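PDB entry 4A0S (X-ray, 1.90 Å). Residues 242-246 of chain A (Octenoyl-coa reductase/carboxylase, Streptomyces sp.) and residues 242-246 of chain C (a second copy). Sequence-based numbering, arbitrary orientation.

Chain A (242-246) KNGGG
Chain C, residues 242-246: KNGGG

Each stretch carries the end of a helix into a turn in both copies. Phi/psi is -61/-51 at Lys A242 and -61/-29 at Asn A243, then -79/-3 at Gly A244, 80/16 at Gly A245 and -88/177 at Gly A246; chain C runs -58/-52, -59/-34, -85/5, 81/17 and -86/174. The positive phi at Gly A245 and Gly C245, a value that favours glycine, marks a Schellman motif, in which Gly A245 N donates a hydrogen bond to Lys A242 O at 2.8 Å and Gly C245 N to Lys C242 O at 3.0 Å.

The turns meet about Gly A244 and Gly C244, whose CA atoms lie 4.6 Å apart. No direct hydrogen bond joins them; CA-H...O contacts do. Gly C245 CA approaches Asn A243 O at 3.0 Å, with 125° at the hydrogen, and Gly A245 CA approaches Asn C243 O at 3.0 Å and 124°. Straighter contacts link Gly C244 CA to Gly A244 O (3.4 Å, 152°) and Gly A244 CA to Gly C244 O (3.6 Å, 150°). The 245 CA atoms leave no room for a CB: an ideal CB on Gly A245 would lie 2.1 Å from Asn C243 O, and one on Gly C245 2.1 Å from Asn A243 O, both clashes.

Both asparagines are t at chi1 (-170° in Asn A243, -168° in Asn C243), with chi2 of 59° and 50°. Their CA-to-CB bonds point sideways, but their ends come nearer and reach across through water. Water 1 accepts from Asn A243 ND2 (2.9 Å) and donates to Gly C245 O (2.6 Å); water 3 accepts from Asn C243 ND2 (2.8 Å) and donates to Gly A245 O (2.7 Å). Water 2 donates to Gly A244 O (2.7 Å) and Gly C244 O (2.6 Å). Lys A242 (m, t, p, p) and Lys C242 (chi1 -92°) do not contact the other stretch. The stretches bury 188 Å².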

# COMPACT_ATOMS: atom_id res chain seq x y z
N LYS A 242 15.18 12.15 -10.33
CA LYS A 242 14.96 13.01 -11.48
C LYS A 242 14.04 12.33 -12.47
O LYS A 242 13.03 12.90 -12.86
CB LYS A 242 16.29 13.35 -12.14
CG LYS A 242 17.09 14.36 -11.34
CD LYS A 242 18.39 14.72 -12.04
CE LYS A 242 18.10 15.41 -13.39
NZ LYS A 242 17.39 16.74 -13.24
N ASN A 243 14.36 11.09 -12.83
CA ASN A 243 13.56 10.37 -13.81
C ASN A 243 12.13 10.18 -13.35
O ASN A 243 11.21 10.10 -14.18
CB ASN A 243 14.18 9.02 -14.18
CG ASN A 243 13.50 8.38 -15.38
OD1 ASN A 243 13.46 8.96 -16.47
ND2 ASN A 243 12.97 7.17 -15.18
N GLY A 244 11.95 10.10 -12.03
CA GLY A 244 10.63 9.95 -11.44
C GLY A 244 9.84 11.25 -11.37
O GLY A 244 8.69 11.24 -10.95
N GLY A 245 10.45 12.36 -11.80
CA GLY A 245 9.80 13.66 -11.72
C GLY A 245 9.90 14.23 -10.33
O GLY A 245 9.18 15.15 -9.95
N GLY A 246 10.82 13.66 -9.56
CA GLY A 246 11.10 14.13 -8.22
C GLY A 246 12.16 15.21 -8.25
O GLY A 246 12.71 15.56 -9.30
N LYS C 242 4.31 11.29 -18.41
CA LYS C 242 5.58 11.80 -18.84
C LYS C 242 6.40 12.35 -17.68
O LYS C 242 7.56 11.99 -17.51
CB LYS C 242 5.38 12.90 -19.87
CG LYS C 242 5.36 12.41 -21.30
CD LYS C 242 6.79 12.00 -21.74
CE LYS C 242 7.19 12.67 -23.07
NZ LYS C 242 7.01 14.14 -22.99
N ASN C 243 5.79 13.24 -16.90
CA ASN C 243 6.48 13.84 -15.79
C ASN C 243 7.01 12.84 -14.74
O ASN C 243 8.05 13.07 -14.13
CB ASN C 243 5.60 14.86 -15.08
CG ASN C 243 6.38 15.69 -14.13
OD1 ASN C 243 7.43 16.24 -14.50
ND2 ASN C 243 5.92 15.79 -12.88
N GLY C 244 6.27 11.76 -14.54
CA GLY C 244 6.66 10.72 -13.61
C GLY C 244 7.62 9.68 -14.16
O GLY C 244 7.94 8.73 -13.46
N GLY C 245 8.09 9.87 -15.39
CA GLY C 245 9.05 8.96 -16.00
C GLY C 245 8.39 7.73 -16.59
O GLY C 245 9.05 6.73 -16.84
N GLY C 246 7.07 7.83 -16.79
CA GLY C 246 6.28 6.81 -17.42
C GLY C 246 6.33 6.97 -18.91
O GLY C 246 6.88 7.94 -19.43
O HOH W 1 11.55 6.24 -17.54
O HOH W 2 7.41 8.87 -10.90
O HOH W 3 7.74 17.10 -11.15